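Local coordinates for protein putative hydrolase (Shewanella frigidimarina, PDB 3LHO) that probably acts as an iron-dependent dioxygenase of the 2-oxoadipate dioxygenase/decarboxylase family, here holding a nickel ion at its metal site, at residues Y17-H28 with P230-R238; F129-V138 with V156-N164. All coordinates share one frame; numbering follows the deposited sequence.

Interaction 1: residues Y17-H28 with P230-R238. With NI (nickel (II) ion), chain B.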
loop_
_atom_site.group_PDB
_atom_site.type_symbol
_atom_site.label_atom_id
_atom_site.label_comp_id
_atom_site.label_asym_id
_atom_site.label_seq_id
_atom_site.Cartn_x
_atom_site.Cartn_y
_atom_site.Cartn_z
ATOM N N TYR A 17 4.211 3.653 8.891
ATOM C CA TYR A 17 3.376 2.481 8.685
ATOM C C TYR A 17 3.194 1.578 9.899
ATOM O O TYR A 17 2.070 1.103 10.148
ATOM C CB TYR A 17 4.007 1.675 7.552
ATOM C CG TYR A 17 3.431 0.287 7.236
ATOM C CD1 TYR A 17 2.178 0.153 6.634
ATOM C CD2 TYR A 17 4.196 -0.850 7.442
ATOM C CE1 TYR A 17 1.662 -1.100 6.280
ATOM C CE2 TYR A 17 3.711 -2.131 7.091
ATOM C CZ TYR A 17 2.447 -2.253 6.527
ATOM O OH TYR A 17 2.007 -3.499 6.150
ATOM N N ILE A 18 4.283 1.315 10.625
ATOM C CA ILE A 18 4.215 0.426 11.798
ATOM C C ILE A 18 3.422 1.037 12.958
ATOM O O ILE A 18 2.917 0.308 13.797
ATOM C CB ILE A 18 5.617 -0.098 12.307
ATOM C CG1 ILE A 18 6.524 1.040 12.786
ATOM C CG2 ILE A 18 6.307 -0.973 11.255
ATOM C CD1 ILE A 18 7.858 0.532 13.437
ATOM N N LYS A 19 3.274 2.360 12.986
ATOM C CA LYS A 19 2.393 2.991 13.930
ATOM C C LYS A 19 0.956 2.550 13.733
ATOM O O LYS A 19 0.241 2.408 14.706
ATOM C CB LYS A 19 2.475 4.519 13.867
ATOM C CG LYS A 19 3.822 5.086 14.215
ATOM C CD LYS A 19 3.827 6.605 13.981
ATOM C CE LYS A 19 5.188 7.199 14.202
ATOM N NZ LYS A 19 5.143 8.649 13.861
HETATM N N MSE A 20 0.530 2.375 12.479
HETATM C CA MSE A 20 -0.788 1.873 12.146
HETATM C C MSE A 20 -0.808 0.362 12.230
HETATM O O MSE A 20 -1.870 -0.204 12.451
HETATM C CB MSE A 20 -1.165 2.185 10.688
HETATM C CG MSE A 20 -1.536 3.608 10.450
HETATM SE SE MSE A 20 -2.035 3.802 8.649
HETATM C CE MSE A 20 -0.312 3.598 7.805
ATOM N N THR A 21 0.353 -0.266 12.035
ATOM C CA THR A 21 0.433 -1.708 11.741
ATOM C C THR A 21 1.486 -2.405 12.650
ATOM O O THR A 21 2.532 -2.882 12.173
ATOM C CB THR A 21 0.792 -1.925 10.250
ATOM O OG1 THR A 21 0.131 -0.926 9.461
ATOM C CG2 THR A 21 0.367 -3.311 9.766
ATOM N N PRO A 22 1.202 -2.475 13.962
ATOM C CA PRO A 22 2.133 -3.108 14.897
ATOM C C PRO A 22 2.481 -4.543 14.541
ATOM O O PRO A 22 3.608 -4.968 14.802
ATOM C CB PRO A 22 1.402 -3.052 16.248
ATOM C CG PRO A 22 0.000 -2.744 15.941
ATOM C CD PRO A 22 0.012 -1.946 14.666
ATOM N N SER A 23 1.549 -5.252 13.908
ATOM C CA SER A 23 1.816 -6.606 13.451
ATOM C C SER A 23 3.029 -6.687 12.498
ATOM O O SER A 23 3.809 -7.629 12.564
ATOM C CB SER A 23 0.594 -7.186 12.748
ATOM O OG SER A 23 -0.477 -7.342 13.661
ATOM N N ALA A 24 3.156 -5.696 11.627
ATOM C CA ALA A 24 4.263 -5.617 10.719
ATOM C C ALA A 24 5.565 -5.474 11.506
ATOM O O ALA A 24 6.566 -6.117 11.195
ATOM C CB ALA A 24 4.062 -4.434 9.686
ATOM N N ALA A 25 5.562 -4.661 12.545
ATOM C CA ALA A 25 6.821 -4.518 13.296
ATOM C C ALA A 25 7.209 -5.882 13.894
ATOM O O ALA A 25 8.382 -6.310 13.834
ATOM C CB ALA A 25 6.731 -3.413 14.387
ATOM N N LYS A 26 6.222 -6.600 14.406
ATOM C CA LYS A 26 6.502 -7.885 15.071
ATOM C C LYS A 26 6.934 -8.966 14.069
ATOM O O LYS A 26 7.897 -9.684 14.314
ATOM C CB LYS A 26 5.293 -8.365 15.884
ATOM C CG LYS A 26 4.940 -7.450 17.043
ATOM C CD LYS A 26 3.759 -8.017 17.822
ATOM C CE LYS A 26 3.311 -7.124 18.966
ATOM N NZ LYS A 26 2.016 -7.599 19.555
ATOM N N ILE A 27 6.212 -9.083 12.961
ATOM C CA ILE A 27 6.539 -10.087 11.948
ATOM C C ILE A 27 7.912 -9.773 11.297
ATOM O O ILE A 27 8.674 -10.688 11.029
ATOM C CB ILE A 27 5.402 -10.236 10.929
ATOM C CG1 ILE A 27 4.159 -10.784 11.657
ATOM C CG2 ILE A 27 5.834 -11.145 9.734
ATOM C CD1 ILE A 27 2.866 -10.704 10.884
ATOM N N HIS A 28 8.240 -8.491 11.099
ATOM C CA HIS A 28 9.564 -8.100 10.593
ATOM C C HIS A 28 10.663 -8.654 11.515
ATOM O O HIS A 28 11.601 -9.276 11.049
ATOM C CB HIS A 28 9.681 -6.570 10.467
ATOM C CG HIS A 28 10.946 -6.110 9.801
ATOM N ND1 HIS A 28 12.128 -5.918 10.497
ATOM C CD2 HIS A 28 11.215 -5.792 8.506
ATOM C CE1 HIS A 28 13.070 -5.513 9.653
ATOM N NE2 HIS A 28 12.540 -5.420 8.442
ATOM N N PRO A 230 -10.236 -0.709 10.710
ATOM C CA PRO A 230 -9.039 -1.385 10.224
ATOM C C PRO A 230 -8.040 -0.432 9.600
ATOM O O PRO A 230 -8.408 0.506 8.860
ATOM C CB PRO A 230 -9.587 -2.328 9.141
ATOM C CG PRO A 230 -11.053 -2.454 9.451
ATOM C CD PRO A 230 -11.431 -1.123 9.948
ATOM N N SER A 231 -6.775 -0.675 9.879
ATOM C CA SER A 231 -5.732 0.196 9.356
ATOM C C SER A 231 -5.109 -0.510 8.152
ATOM O O SER A 231 -5.609 -0.380 7.032
ATOM C CB SER A 231 -4.721 0.545 10.460
ATOM O OG SER A 231 -4.251 -0.639 11.095
ATOM N N CYS A 232 -4.048 -1.272 8.375
ATOM C CA CYS A 232 -3.346 -1.985 7.283
ATOM C C CYS A 232 -3.044 -3.421 7.650
ATOM O O CYS A 232 -2.874 -3.748 8.834
ATOM C CB CYS A 232 -1.982 -1.344 7.039
ATOM S SG CYS A 232 -1.984 0.456 6.804
ATOM N N PHE A 233 -2.949 -4.266 6.627
ATOM C CA PHE A 233 -2.292 -5.545 6.726
ATOM C C PHE A 233 -0.811 -5.458 6.266
ATOM O O PHE A 233 -0.391 -4.458 5.682
ATOM C CB PHE A 233 -3.026 -6.607 5.887
ATOM C CG PHE A 233 -3.244 -6.234 4.450
ATOM C CD1 PHE A 233 -2.185 -6.260 3.542
ATOM C CD2 PHE A 233 -4.502 -5.881 3.990
ATOM C CE1 PHE A 233 -2.371 -5.910 2.200
ATOM C CE2 PHE A 233 -4.712 -5.552 2.663
ATOM C CZ PHE A 233 -3.628 -5.568 1.757
ATOM N N TYR A 234 -0.063 -6.522 6.590
ATOM C CA TYR A 234 1.285 -6.811 6.097
ATOM C C TYR A 234 1.124 -8.008 5.152
ATOM O O TYR A 234 0.453 -8.978 5.487
ATOM C CB TYR A 234 2.129 -7.202 7.293
ATOM C CG TYR A 234 3.645 -7.165 7.214
ATOM C CD1 TYR A 234 4.343 -6.208 6.453
ATOM C CD2 TYR A 234 4.398 -8.057 7.987
ATOM C CE1 TYR A 234 5.752 -6.188 6.437
ATOM C CE2 TYR A 234 5.788 -8.017 7.990
ATOM C CZ TYR A 234 6.457 -7.065 7.234
ATOM O OH TYR A 234 7.833 -7.050 7.250
ATOM N N GLU A 235 1.754 -7.922 3.993
ATOM C CA GLU A 235 1.585 -8.857 2.894
ATOM C C GLU A 235 2.898 -9.611 2.594
ATOM O O GLU A 235 3.972 -9.173 3.005
ATOM C CB GLU A 235 1.144 -8.073 1.678
ATOM C CG GLU A 235 0.603 -8.886 0.493
ATOM C CD GLU A 235 -0.012 -7.970 -0.581
ATOM O OE1 GLU A 235 0.771 -7.347 -1.340
ATOM O OE2 GLU A 235 -1.268 -7.859 -0.666
ATOM N N PHE A 236 2.770 -10.749 1.900
ATOM C CA PHE A 236 3.883 -11.665 1.566
ATOM C C PHE A 236 3.682 -12.089 0.137
ATOM O O PHE A 236 2.583 -12.422 -0.253
ATOM C CB PHE A 236 3.892 -12.858 2.542
ATOM C CG PHE A 236 3.795 -12.420 3.982
ATOM C CD1 PHE A 236 4.930 -12.121 4.700
ATOM C CD2 PHE A 236 2.561 -12.215 4.585
ATOM C CE1 PHE A 236 4.831 -11.632 6.001
ATOM C CE2 PHE A 236 2.470 -11.733 5.898
ATOM C CZ PHE A 236 3.598 -11.434 6.585
ATOM N N ALA A 237 4.731 -12.044 -0.677
ATOM C CA ALA A 237 4.595 -12.412 -2.086
ATOM C C ALA A 237 5.762 -13.286 -2.540
ATOM O O ALA A 237 6.928 -12.986 -2.256
ATOM C CB ALA A 237 4.521 -11.132 -2.980
ATOM N N ARG A 238 5.434 -14.367 -3.245
ATOM C CA ARG A 238 6.398 -15.129 -3.985
ATOM C C ARG A 238 6.148 -14.934 -5.476
ATOM O O ARG A 238 5.062 -15.202 -5.944
ATOM C CB ARG A 238 6.309 -16.613 -3.641
ATOM C CG ARG A 238 7.350 -17.461 -4.380
ATOM C CD ARG A 238 7.482 -18.869 -3.831
ATOM N NE ARG A 238 8.302 -19.704 -4.724
ATOM C CZ ARG A 238 8.438 -21.027 -4.632
ATOM N NH1 ARG A 238 7.820 -21.724 -3.693
ATOM N NH2 ARG A 238 9.215 -21.661 -5.489
HETATM NI NI NI B . 0.303 -5.618 -2.550
HETATM O O HOH W 1 -2.029 -6.248 -2.614
HETATM O O HOH W 2 -0.027 -6.794 -4.180
HETATM O O HOH W 3 -0.497 -4.307 -4.255
#
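Tyr17 OH reaches across to the carbonyl oxygen of Phe233 and donates a 2.6 Å hydrogen bond, with that oxygen lying at the ring edge. The CG of Tyr17 is anti to its own N (chi1 172°), a rotation that lays the hydroxyl against the 230-238 backbone. Ser231 OG makes the other hydrogen bond across the contact, to Met20 O at 2.8 Å, coming from above the carbonyl plane. Thr21, between the two helices, donates from OG1 back to Tyr17 O while sitting over a face of the Tyr17 ring.

Sulfur and selenium meet beside this polar pair: Cys232 SG lies 3.7 Å from CE of the selenomethionine Met20 and obliquely beside the Tyr17 ring.

Apolar packing centres on Tyr234. Ala24 CB makes a CH-pi contact over one face, 3.8 Å from the ring centroid and 16° off its normal, while Ile27 CG2 meets the edge at CE2 (3.6 Å) and also touches Phe236 CZ. With an alanine in place of Tyr234 a gap would probably open between Tyr17 and Ile27, the Ala24 methyl losing its CH-pi partner.

Glu235 points the other way, and its OE1 binds nickel at 2.2 Å. With His41 and His165 it forms a facial triad of two histidines and one carboxylate, and three waters fill the remaining positions on the nickel, consistent with a metal-dependent dioxygenase of the glyoxalase clan.

Interaction 2: residues F129-V138 with V156-N164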
loop_
_atom_site.group_PDB
_atom_site.type_symbol
_atom_site.label_atom_id
_atom_site.label_comp_id
_atom_site.label_asym_id
_atom_site.label_seq_id
_atom_site.Cartn_x
_atom_site.Cartn_y
_atom_site.Cartn_z
ATOM N N PHE A 129 5.616 13.923 2.216
ATOM C CA PHE A 129 4.256 13.875 1.682
ATOM C C PHE A 129 3.641 12.467 1.642
ATOM O O PHE A 129 2.465 12.293 1.987
ATOM C CB PHE A 129 4.127 14.529 0.302
ATOM C CG PHE A 129 2.691 14.430 -0.268
ATOM C CD1 PHE A 129 1.643 15.082 0.382
ATOM C CD2 PHE A 129 2.397 13.633 -1.355
ATOM C CE1 PHE A 129 0.384 15.000 -0.043
ATOM C CE2 PHE A 129 1.120 13.546 -1.813
ATOM C CZ PHE A 129 0.091 14.200 -1.161
ATOM N N ILE A 130 4.389 11.451 1.224
ATOM C CA ILE A 130 3.764 10.132 1.074
ATOM C C ILE A 130 3.481 9.445 2.442
ATOM O O ILE A 130 2.825 8.434 2.497
ATOM C CB ILE A 130 4.563 9.207 0.121
ATOM C CG1 ILE A 130 5.886 8.807 0.736
ATOM C CG2 ILE A 130 4.734 9.840 -1.346
ATOM C CD1 ILE A 130 6.590 7.673 -0.057
ATOM N N TYR A 131 4.004 10.008 3.534
ATOM C CA TYR A 131 3.641 9.563 4.888
ATOM C C TYR A 131 3.144 10.713 5.777
ATOM O O TYR A 131 3.324 10.684 7.002
ATOM C CB TYR A 131 4.788 8.786 5.559
ATOM C CG TYR A 131 6.133 9.517 5.594
ATOM C CD1 TYR A 131 7.011 9.445 4.497
ATOM C CD2 TYR A 131 6.500 10.311 6.705
ATOM C CE1 TYR A 131 8.197 10.115 4.490
ATOM C CE2 TYR A 131 7.732 11.010 6.709
ATOM C CZ TYR A 131 8.575 10.874 5.583
ATOM O OH TYR A 131 9.769 11.517 5.527
ATOM N N SER A 132 2.508 11.708 5.149
ATOM C CA SER A 132 2.088 12.965 5.836
ATOM C C SER A 132 0.711 12.777 6.528
ATOM O O SER A 132 0.277 13.597 7.320
ATOM C CB SER A 132 1.988 14.144 4.809
ATOM O OG SER A 132 1.079 13.826 3.712
ATOM N N GLY A 133 -0.023 11.736 6.170
ATOM C CA GLY A 133 -1.349 11.481 6.792
ATOM C C GLY A 133 -2.481 12.324 6.234
ATOM O O GLY A 133 -2.539 12.649 5.017
ATOM N N ARG A 134 -3.407 12.640 7.129
ATOM C CA ARG A 134 -4.593 13.359 6.767
ATOM C C ARG A 134 -4.337 14.836 6.730
ATOM O O ARG A 134 -3.822 15.375 7.677
ATOM C CB ARG A 134 -5.716 13.107 7.793
ATOM C CG ARG A 134 -6.803 12.226 7.241
ATOM C CD ARG A 134 -8.082 12.335 8.027
ATOM N NE ARG A 134 -7.888 12.174 9.472
ATOM C CZ ARG A 134 -8.313 13.031 10.391
ATOM N NH1 ARG A 134 -8.969 14.144 10.045
ATOM N NH2 ARG A 134 -8.070 12.777 11.676
ATOM N N HIS A 135 -4.801 15.494 5.688
ATOM C CA HIS A 135 -4.665 16.945 5.574
ATOM C C HIS A 135 -6.019 17.677 5.737
ATOM O O HIS A 135 -6.082 18.905 5.591
ATOM C CB HIS A 135 -4.080 17.299 4.216
ATOM C CG HIS A 135 -2.667 16.832 4.007
ATOM N ND1 HIS A 135 -1.595 17.702 3.928
ATOM C CD2 HIS A 135 -2.160 15.590 3.809
ATOM C CE1 HIS A 135 -0.486 17.009 3.708
ATOM N NE2 HIS A 135 -0.800 15.725 3.638
ATOM N N TRP A 136 -7.085 16.921 6.022
ATOM C CA TRP A 136 -8.455 17.422 5.975
ATOM C C TRP A 136 -9.208 17.005 7.230
ATOM O O TRP A 136 -8.894 15.994 7.830
ATOM C CB TRP A 136 -9.196 16.888 4.721
ATOM C CG TRP A 136 -8.958 15.452 4.527
ATOM C CD1 TRP A 136 -9.627 14.425 5.138
ATOM C CD2 TRP A 136 -7.959 14.852 3.700
ATOM N NE1 TRP A 136 -9.100 13.221 4.752
ATOM C CE2 TRP A 136 -8.073 13.446 3.871
ATOM C CE3 TRP A 136 -6.970 15.358 2.837
ATOM C CZ2 TRP A 136 -7.254 12.547 3.201
ATOM C CZ3 TRP A 136 -6.146 14.475 2.189
ATOM C CH2 TRP A 136 -6.303 13.067 2.363
ATOM N N ASP A 137 -10.131 17.859 7.651
ATOM C CA ASP A 137 -11.219 17.486 8.567
ATOM C C ASP A 137 -12.222 16.623 7.816
ATOM O O ASP A 137 -12.542 16.880 6.653
ATOM C CB ASP A 137 -11.957 18.713 9.055
ATOM C CG ASP A 137 -11.102 19.557 9.945
ATOM O OD1 ASP A 137 -10.337 18.958 10.723
ATOM O OD2 ASP A 137 -11.159 20.791 9.832
ATOM N N VAL A 138 -12.720 15.603 8.485
ATOM C CA VAL A 138 -13.746 14.765 7.886
ATOM C C VAL A 138 -14.663 14.255 8.994
ATOM O O VAL A 138 -14.200 13.946 10.108
ATOM C CB VAL A 138 -13.103 13.639 7.050
ATOM C CG1 VAL A 138 -12.057 12.866 7.837
ATOM C CG2 VAL A 138 -14.175 12.719 6.446
ATOM N N VAL A 156 -8.708 6.094 2.166
ATOM C CA VAL A 156 -7.898 7.290 1.923
ATOM C C VAL A 156 -8.466 8.472 2.703
ATOM O O VAL A 156 -7.708 9.208 3.339
ATOM C CB VAL A 156 -7.783 7.653 0.436
ATOM C CG1 VAL A 156 -7.012 8.959 0.326
ATOM C CG2 VAL A 156 -7.072 6.579 -0.337
ATOM N N ALA A 157 -9.804 8.607 2.737
ATOM C CA ALA A 157 -10.428 9.687 3.519
ATOM C C ALA A 157 -10.079 9.582 5.011
ATOM O O ALA A 157 -9.793 10.622 5.682
ATOM C CB ALA A 157 -11.965 9.701 3.298
ATOM N N ALA A 158 -10.062 8.357 5.547
ATOM C CA ALA A 158 -9.796 8.151 7.002
ATOM C C ALA A 158 -8.330 8.308 7.395
ATOM O O ALA A 158 -8.023 8.828 8.485
ATOM C CB ALA A 158 -10.336 6.782 7.504
ATOM N N LEU A 159 -7.419 7.836 6.558
ATOM C CA LEU A 159 -5.988 7.733 6.978
ATOM C C LEU A 159 -5.013 8.638 6.208
ATOM O O LEU A 159 -3.904 8.927 6.683
ATOM C CB LEU A 159 -5.555 6.261 6.906
ATOM C CG LEU A 159 -6.192 5.406 8.030
ATOM C CD1 LEU A 159 -6.045 3.957 7.719
ATOM C CD2 LEU A 159 -5.590 5.720 9.404
ATOM N N GLY A 160 -5.454 9.116 5.058
ATOM C CA GLY A 160 -4.675 10.024 4.240
ATOM C C GLY A 160 -3.491 9.375 3.530
ATOM O O GLY A 160 -3.582 8.249 3.005
ATOM N N TYR A 161 -2.403 10.128 3.458
ATOM C CA TYR A 161 -1.231 9.761 2.680
ATOM C C TYR A 161 -0.232 9.048 3.558
ATOM O O TYR A 161 0.538 9.675 4.284
ATOM C CB TYR A 161 -0.636 10.989 1.949
ATOM C CG TYR A 161 -1.570 11.382 0.841
ATOM C CD1 TYR A 161 -1.698 10.585 -0.265
ATOM C CD2 TYR A 161 -2.447 12.460 0.973
ATOM C CE1 TYR A 161 -2.570 10.883 -1.247
ATOM C CE2 TYR A 161 -3.397 12.732 -0.027
ATOM C CZ TYR A 161 -3.422 11.965 -1.117
ATOM O OH TYR A 161 -4.369 12.224 -2.088
ATOM N N ARG A 162 -0.289 7.730 3.522
ATOM C CA ARG A 162 0.540 6.835 4.339
ATOM C C ARG A 162 0.607 5.511 3.577
ATOM O O ARG A 162 -0.231 5.254 2.698
ATOM C CB ARG A 162 -0.045 6.593 5.752
ATOM C CG ARG A 162 -0.499 7.800 6.488
ATOM C CD ARG A 162 -1.156 7.485 7.807
ATOM N NE ARG A 162 -0.197 7.051 8.823
ATOM C CZ ARG A 162 -0.466 6.906 10.122
ATOM N NH1 ARG A 162 -1.663 7.184 10.620
ATOM N NH2 ARG A 162 0.482 6.452 10.940
ATOM N N ALA A 163 1.606 4.673 3.831
ATOM C CA ALA A 163 1.665 3.369 3.061
ATOM C C ALA A 163 0.426 2.566 3.355
ATOM O O ALA A 163 0.007 2.469 4.505
ATOM C CB ALA A 163 2.934 2.547 3.421
ATOM N N ASN A 164 -0.198 2.001 2.317
ATOM C CA ASN A 164 -1.295 1.082 2.528
ATOM C C ASN A 164 -0.782 -0.277 2.977
ATOM O O ASN A 164 -1.377 -0.897 3.851
ATOM C CB ASN A 164 -2.141 0.914 1.268
ATOM C CG ASN A 164 -3.286 -0.129 1.439
ATOM O OD1 ASN A 164 -3.138 -1.278 1.050
ATOM N ND2 ASN A 164 -4.410 0.279 2.038
HETATM O O HOH W 4 -6.423 9.513 10.352
#
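The carbonyl oxygen of Phe129, 3.4 Å from Tyr161 CB, is gripped twice by Ser132, through its backbone N and through OG at 2.7 Å. Ser132 and Gly133 together face Tyr161 in a classic beta bulge, built on a single antiparallel bridge. Both hydrogen bonds of this bridge join Gly133 and Tyr161: Gly133 N donates to Tyr161 O at 2.8 Å, and Tyr161 N returns a nearly straight bond to Gly133 O. Ser132 OG in turn accepts from His135 NE2, which lies with the serine oxygen close to its ring plane, so the turn is tied internally as well.

Around the bridge the Tyr161 side chain is boxed in by aromatic groups. Phe129 CZ stands over the centre of one face, the two ring planes tilted 34° to each other. Trp136 crosses the tyrosine at roughly a right angle, its CH2 3.8 Å from Tyr161 CE2. The phenol hydroxyl goes on to Thr46.

Gly160, just after helix 151-159, has positive phi, and the 129-138 loop passes so close that a CB here would probably collide with Gly133 O and Arg134 N. Arg134 lays CG over a face of the indole, and its NH1 bonds to Trp136 O; water 4 bridges Arg134 NE and Ala158 O.

Trp136 NE1 reaches the last turn of the helix, meeting a lone pair of Ala157 O at 2.8 Å, with the N-H pointing almost straight at it (174°) and the oxygen in the indole plane.

In the fold
Both contacts are largely buried, and they abut although their centres are about 17 Å apart: Met20 CG packs on Arg162 CZ at 3.5 Å, and Cys232 CB on Asn164 O at 3.3 Å. Along the chain, both segments of interaction 2 fall between the two that interaction 1 brings together. Interaction 1 sets the N-terminal helices against the approach to strand 235-239, using side-chain hydroxyls, sulfur and apolar packing. Interaction 2 joins a long loop to the end of helix 151-159, relying on backbone bridging and an indole bond. The 156-164 segment leads into strand 165-169, neighbour of 235-239 in the main sheet, so each contact borders a strand bearing a nickel ligand, His165 or Glu235.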